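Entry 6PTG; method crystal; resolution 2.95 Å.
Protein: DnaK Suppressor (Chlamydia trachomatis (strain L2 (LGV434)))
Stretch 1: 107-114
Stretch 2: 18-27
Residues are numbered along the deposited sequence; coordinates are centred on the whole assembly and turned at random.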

ATOM      1  N   ARG B 107       6.467   6.831  15.379  1.00 48.97           N
ATOM      2  CA  ARG B 107       6.363   5.474  14.855  1.00 48.55           C
ATOM      3  C   ARG B 107       7.634   5.069  14.124  1.00 47.57           C
ATOM      4  O   ARG B 107       8.120   3.943  14.286  1.00 48.91           O
ATOM      5  CB  ARG B 107       5.144   5.372  13.937  1.00 48.02           C
ATOM      6  CG  ARG B 107       4.930   4.012  13.306  1.00 41.57           C
ATOM      7  CD  ARG B 107       3.522   3.894  12.755  1.00 44.52           C
ATOM      8  NE  ARG B 107       3.429   2.882  11.705  1.00 44.64           N
ATOM      9  CZ  ARG B 107       3.205   1.588  11.906  1.00 44.85           C
ATOM     10  NH1 ARG B 107       3.055   1.114  13.128  1.00 48.35           N
ATOM     11  NH2 ARG B 107       3.138   0.762  10.877  1.00 56.60           N
ATOM     12  N   LEU B 108       8.206   5.983  13.336  1.00 44.96           N
ATOM     13  CA  LEU B 108       9.465   5.678  12.670  1.00 44.64           C
ATOM     14  C   LEU B 108      10.596   5.507  13.681  1.00 52.81           C
ATOM     15  O   LEU B 108      11.443   4.621  13.521  1.00 56.33           O
ATOM     16  CB  LEU B 108       9.798   6.775  11.659  1.00 39.08           C
ATOM     17  CG  LEU B 108       8.824   6.956  10.493  1.00 38.75           C
ATOM     18  CD1 LEU B 108       9.101   8.250   9.732  1.00 42.56           C
ATOM     19  CD2 LEU B 108       8.875   5.756   9.560  1.00 34.80           C
ATOM     20  N   MET B 109      10.624   6.339  14.730  1.00 51.25           N
ATOM     21  CA  MET B 109      11.680   6.246  15.737  1.00 50.00           C
ATOM     22  C   MET B 109      11.617   4.932  16.508  1.00 50.63           C
ATOM     23  O   MET B 109      12.654   4.324  16.797  1.00 47.94           O
ATOM     24  CB  MET B 109      11.604   7.430  16.695  1.00 48.66           C
ATOM     25  CG  MET B 109      12.720   7.448  17.730  1.00 54.69           C
ATOM     26  SD  MET B 109      14.368   7.588  17.014  1.00 66.19           S
ATOM     27  CE  MET B 109      14.171   9.037  15.979  1.00 61.89           C
ATOM     28  N   ALA B 110      10.412   4.487  16.860  1.00 43.57           N
ATOM     29  CA  ALA B 110      10.262   3.219  17.560  1.00 45.34           C
ATOM     30  C   ALA B 110      10.391   2.040  16.603  1.00 47.19           C
ATOM     31  O   ALA B 110      10.992   1.017  16.949  1.00 58.26           O
ATOM     32  CB  ALA B 110       8.915   3.180  18.292  1.00 39.45           C
ATOM     33  N   ILE B 111       9.816   2.161  15.410  1.00 51.10           N
ATOM     34  CA  ILE B 111       9.816   1.101  14.404  1.00 50.22           C
ATOM     35  C   ILE B 111      10.445   1.632  13.120  1.00 50.52           C
ATOM     36  O   ILE B 111       9.720   2.114  12.236  1.00 51.19           O
ATOM     37  CB  ILE B 111       8.394   0.586  14.133  1.00 37.83           C
ATOM     38  CG1 ILE B 111       7.649   0.339  15.441  1.00 35.52           C
ATOM     39  CG2 ILE B 111       8.451  -0.689  13.333  1.00 36.57           C
ATOM     40  CD1 ILE B 111       6.295  -0.291  15.245  1.00 42.19           C
ATOM     41  N   PRO B 112      11.773   1.574  12.967  1.00 46.49           N
ATOM     42  CA  PRO B 112      12.398   2.181  11.779  1.00 48.04           C
ATOM     43  C   PRO B 112      12.037   1.496  10.465  1.00 49.99           C
ATOM     44  O   PRO B 112      12.260   2.096   9.407  1.00 48.25           O
ATOM     45  CB  PRO B 112      13.901   2.073  12.081  1.00 48.64           C
ATOM     46  CG  PRO B 112      14.010   0.919  13.027  1.00 40.48           C
ATOM     47  CD  PRO B 112      12.777   0.996  13.879  1.00 43.81           C
ATOM     48  N   TYR B 113      11.489   0.276  10.491  1.00 52.64           N
ATOM     49  CA  TYR B 113      11.062  -0.432   9.287  1.00 48.82           C
ATOM     50  C   TYR B 113       9.575  -0.250   8.985  1.00 44.54           C
ATOM     51  O   TYR B 113       9.011  -1.005   8.188  1.00 53.88           O
ATOM     52  CB  TYR B 113      11.410  -1.920   9.383  1.00 48.96           C
ATOM     53  CG  TYR B 113      10.923  -2.601  10.644  1.00 57.19           C
ATOM     54  CD1 TYR B 113       9.636  -3.125  10.727  1.00 52.87           C
ATOM     55  CD2 TYR B 113      11.757  -2.727  11.749  1.00 63.27           C
ATOM     56  CE1 TYR B 113       9.190  -3.746  11.877  1.00 51.64           C
ATOM     57  CE2 TYR B 113      11.320  -3.349  12.903  1.00 65.01           C
ATOM     58  CZ  TYR B 113      10.036  -3.856  12.964  1.00 60.44           C
ATOM     59  OH  TYR B 113       9.605  -4.477  14.115  1.00 66.74           O
ATOM     60  N   ALA B 114       8.930   0.728   9.607  1.00 46.56           N
ATOM     61  CA  ALA B 114       7.529   1.005   9.325  1.00 42.52           C
ATOM     62  C   ALA B 114       7.410   1.639   7.950  1.00 53.37           C
ATOM     63  O   ALA B 114       8.009   2.688   7.692  1.00 52.84           O
ATOM     64  CB  ALA B 114       6.950   1.931  10.390  1.00 36.40           C
TER
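Stretch 2 (18-27) NFKTRLLEMK

Stretch 2 is helical throughout, with phi/psi close to -64/-41 and backbone hydrogen bonds four residues back, such as Leu23 N to Phe19 O at 2.8 Å. It lies across the place where the helix of stretch 1 ends. That helix covers 107-110; Ile111 is the first residue to leave helical phi/psi, at -123/86, and opens a type I turn closed by Ala114 N to Ile111 O at 3.1 Å. Because half of stretch 1 is not helix, residue order describes the packing better than a helix crossing. Phe19 meets Leu108, Met109 and Pro112, whereas Leu23 and Met26 meet Pro112 and Tyr113, so progress along stretch 2 broadly follows progress along stretch 1. The nearest CA pair is Pro112 and Phe19, 6.3 Å apart, and the contact buries 435 Å² in total.

The contacting residues of stretch 2 are Phe19, Arg22, Leu23 and Met26, the three- and four-residue spacing of one helical face. CA-to-CB points toward stretch 1 in Arg22 and Met26 and sideways in Phe19 and Leu23, whose side-chain ends nevertheless come nearer. All four have chi1 in the m well. On a helix, p crowds the gamma atom against the backbone of the preceding turn, leaving m and t; with m, all four side chains reach stretch 1.

Pro112 is the hub: it is buried, points toward the helix and loses 91 Å² to it, more than any other residue here. Its CB lies 3.9 Å from Phe19 CD1 and 4.0 Å from Leu23 CD2, its CG is 4.0 Å from Met26 SD and covers one face of the Arg22 guanidinium, and its CD is 3.5 Å from Arg22 NH2. The compact ring thus touches all four residues.

Arg22 supplies the polar part. With chi1 m, chi2 t and chi3 p (58°), the chain extends and then bends, bringing the guanidinium to the end of the stretch 1 helix. Its NH1 donates to Met109 O at 2.9 Å (N-H...O angle 157°), and NH2 donates to the same Met109 O at 3.2 Å (140°), the longer and more bent of the two. Met109 O lies near the guanidinium plane, as a shared acceptor should. Within stretch 1 no backbone N bonds this oxygen, so the arginine serves a carbonyl at the helix end.

Met109 points away at CA-to-CB, but chi1 t, chi2 p and chi3 p fold its end back: CE reaches Phe19 CZ at 4.0 Å and SD lies 3.7 Å from Arg22 NH1. Phe19 also approaches the Leu108 backbone, CE1 to O at 3.3 Å.

Beyond the proline, Tyr113 adopts chi1 p (52°); it sits in the turn, where the helical penalty on p does not apply. Its CB is 3.9 Å from Leu23 CD2, and its CE2 is 3.7 Å from Met26 CE. Met26, m and t before a chi3 of 44°, sets SD 5.2 Å from the centroid of the Tyr113 ring, 80° off the normal and therefore at the edge.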

ATOM      1  N   ASN B  18      20.622   8.133   9.482  1.00 71.53           N
ATOM      2  CA  ASN B  18      20.625   7.450  10.771  1.00 70.92           C
ATOM      3  C   ASN B  18      19.640   6.283  10.778  1.00 61.91           C
ATOM      4  O   ASN B  18      19.935   5.216  11.330  1.00 63.92           O
ATOM      5  CB  ASN B  18      20.312   8.458  11.880  1.00 79.46           C
ATOM      6  CG  ASN B  18      20.769   7.994  13.249  1.00 91.81           C
ATOM      7  OD1 ASN B  18      21.146   6.837  13.441  1.00 97.46           O
ATOM      8  ND2 ASN B  18      20.750   8.909  14.211  1.00 97.67           N
ATOM      9  N   PHE B  19      18.456   6.471  10.184  1.00 49.85           N
ATOM     10  CA  PHE B  19      17.524   5.358  10.022  1.00 47.96           C
ATOM     11  C   PHE B  19      18.114   4.279   9.122  1.00 59.58           C
ATOM     12  O   PHE B  19      17.942   3.079   9.375  1.00 52.74           O
ATOM     13  CB  PHE B  19      16.203   5.854   9.443  1.00 45.08           C
ATOM     14  CG  PHE B  19      15.311   6.517  10.438  1.00 47.17           C
ATOM     15  CD1 PHE B  19      14.851   5.823  11.541  1.00 52.68           C
ATOM     16  CD2 PHE B  19      14.909   7.827  10.261  1.00 48.06           C
ATOM     17  CE1 PHE B  19      14.016   6.431  12.456  1.00 53.34           C
ATOM     18  CE2 PHE B  19      14.076   8.440  11.172  1.00 47.41           C
ATOM     19  CZ  PHE B  19      13.630   7.741  12.269  1.00 52.71           C
ATOM     20  N   LYS B  20      18.781   4.695   8.042  1.00 60.15           N
ATOM     21  CA  LYS B  20      19.463   3.749   7.171  1.00 55.60           C
ATOM     22  C   LYS B  20      20.508   2.950   7.938  1.00 58.63           C
ATOM     23  O   LYS B  20      20.637   1.735   7.746  1.00 64.81           O
ATOM     24  CB  LYS B  20      20.102   4.493   6.000  1.00 57.23           C
ATOM     25  CG  LYS B  20      20.661   3.585   4.921  1.00 57.48           C
ATOM     26  CD  LYS B  20      21.383   4.388   3.861  1.00 59.89           C
ATOM     27  CE  LYS B  20      21.798   3.510   2.697  1.00 59.22           C
ATOM     28  NZ  LYS B  20      22.624   4.264   1.714  1.00 64.13           N
ATOM     29  N   THR B  21      21.271   3.616   8.808  1.00 55.84           N
ATOM     30  CA  THR B  21      22.253   2.902   9.618  1.00 57.58           C
ATOM     31  C   THR B  21      21.579   1.913  10.565  1.00 60.92           C
ATOM     32  O   THR B  21      22.046   0.779  10.722  1.00 64.37           O
ATOM     33  CB  THR B  21      23.117   3.891  10.401  1.00 59.95           C
ATOM     34  OG1 THR B  21      23.817   4.750   9.489  1.00 65.48           O
ATOM     35  CG2 THR B  21      24.127   3.139  11.250  1.00 60.88           C
ATOM     36  N   ARG B  22      20.479   2.323  11.207  1.00 56.27           N
ATOM     37  CA  ARG B  22      19.750   1.403  12.074  1.00 50.37           C
ATOM     38  C   ARG B  22      19.217   0.211  11.291  1.00 62.55           C
ATOM     39  O   ARG B  22      19.306  -0.931  11.753  1.00 68.91           O
ATOM     40  CB  ARG B  22      18.598   2.126  12.772  1.00 56.46           C
ATOM     41  CG  ARG B  22      19.004   3.225  13.732  1.00 58.30           C
ATOM     42  CD  ARG B  22      17.776   3.871  14.363  1.00 53.16           C
ATOM     43  NE  ARG B  22      16.947   2.911  15.082  1.00 51.23           N
ATOM     44  CZ  ARG B  22      15.734   3.188  15.559  1.00 56.77           C
ATOM     45  NH1 ARG B  22      15.220   4.398  15.392  1.00 57.08           N
ATOM     46  NH2 ARG B  22      15.034   2.262  16.204  1.00 53.42           N
ATOM     47  N   LEU B  23      18.657   0.456  10.103  1.00 58.45           N
ATOM     48  CA  LEU B  23      18.042  -0.624   9.336  1.00 55.72           C
ATOM     49  C   LEU B  23      19.078  -1.628   8.839  1.00 52.66           C
ATOM     50  O   LEU B  23      18.843  -2.840   8.886  1.00 53.89           O
ATOM     51  CB  LEU B  23      17.236  -0.049   8.173  1.00 48.91           C
ATOM     52  CG  LEU B  23      15.932   0.651   8.565  1.00 48.77           C
ATOM     53  CD1 LEU B  23      15.360   1.430   7.401  1.00 49.40           C
ATOM     54  CD2 LEU B  23      14.915  -0.357   9.075  1.00 43.05           C
ATOM     55  N   LEU B  24      20.223  -1.155   8.351  1.00 52.87           N
ATOM     56  CA  LEU B  24      21.257  -2.087   7.914  1.00 56.71           C
ATOM     57  C   LEU B  24      21.773  -2.922   9.082  1.00 65.87           C
ATOM     58  O   LEU B  24      22.083  -4.107   8.917  1.00 67.89           O
ATOM     59  CB  LEU B  24      22.402  -1.329   7.240  1.00 65.62           C
ATOM     60  CG  LEU B  24      22.078  -0.636   5.912  1.00 62.01           C
ATOM     61  CD1 LEU B  24      23.205   0.285   5.470  1.00 60.15           C
ATOM     62  CD2 LEU B  24      21.777  -1.672   4.839  1.00 62.51           C
ATOM     63  N   GLU B  25      21.862  -2.322  10.272  1.00 66.03           N
ATOM     64  CA  GLU B  25      22.284  -3.064  11.457  1.00 65.68           C
ATOM     65  C   GLU B  25      21.275  -4.142  11.839  1.00 68.64           C
ATOM     66  O   GLU B  25      21.668  -5.236  12.262  1.00 67.84           O
ATOM     67  CB  GLU B  25      22.537  -2.107  12.618  1.00 60.34           C
ATOM     68  CG  GLU B  25      24.000  -1.742  12.804  1.00 77.58           C
ATOM     69  CD  GLU B  25      24.190  -0.438  13.557  1.00 87.40           C
ATOM     70  OE1 GLU B  25      23.197   0.077  14.120  1.00 96.41           O
ATOM     71  OE2 GLU B  25      25.338   0.058  13.604  1.00 87.43           O
ATOM     72  N   MET B  26      19.971  -3.848  11.734  1.00 69.56           N
ATOM     73  CA  MET B  26      18.966  -4.872  12.016  1.00 70.90           C
ATOM     74  C   MET B  26      19.035  -6.007  11.008  1.00 77.49           C
ATOM     75  O   MET B  26      18.922  -7.182  11.378  1.00 82.81           O
ATOM     76  CB  MET B  26      17.558  -4.281  12.008  1.00 62.73           C
ATOM     77  CG  MET B  26      17.313  -3.157  12.981  1.00 70.38           C
ATOM     78  SD  MET B  26      15.546  -2.806  13.067  1.00 67.95           S
ATOM     79  CE  MET B  26      14.878  -4.470  13.137  1.00 54.37           C
ATOM     80  N   LYS B  27      19.208  -5.672   9.728  1.00 72.00           N
ATOM     81  CA  LYS B  27      19.313  -6.697   8.700  1.00 69.61           C
ATOM     82  C   LYS B  27      20.508  -7.604   8.957  1.00 78.27           C
ATOM     83  O   LYS B  27      20.424  -8.823   8.762  1.00 87.33           O
ATOM     84  CB  LYS B  27      19.414  -6.037   7.324  1.00 73.21           C
ATOM     85  CG  LYS B  27      19.278  -6.997   6.157  1.00 79.74           C
ATOM     86  CD  LYS B  27      19.419  -6.286   4.820  1.00 77.55           C
ATOM     87  CE  LYS B  27      19.310  -7.275   3.667  1.00 86.35           C
ATOM     88  NZ  LYS B  27      19.503  -6.628   2.342  1.00 91.69           N
TER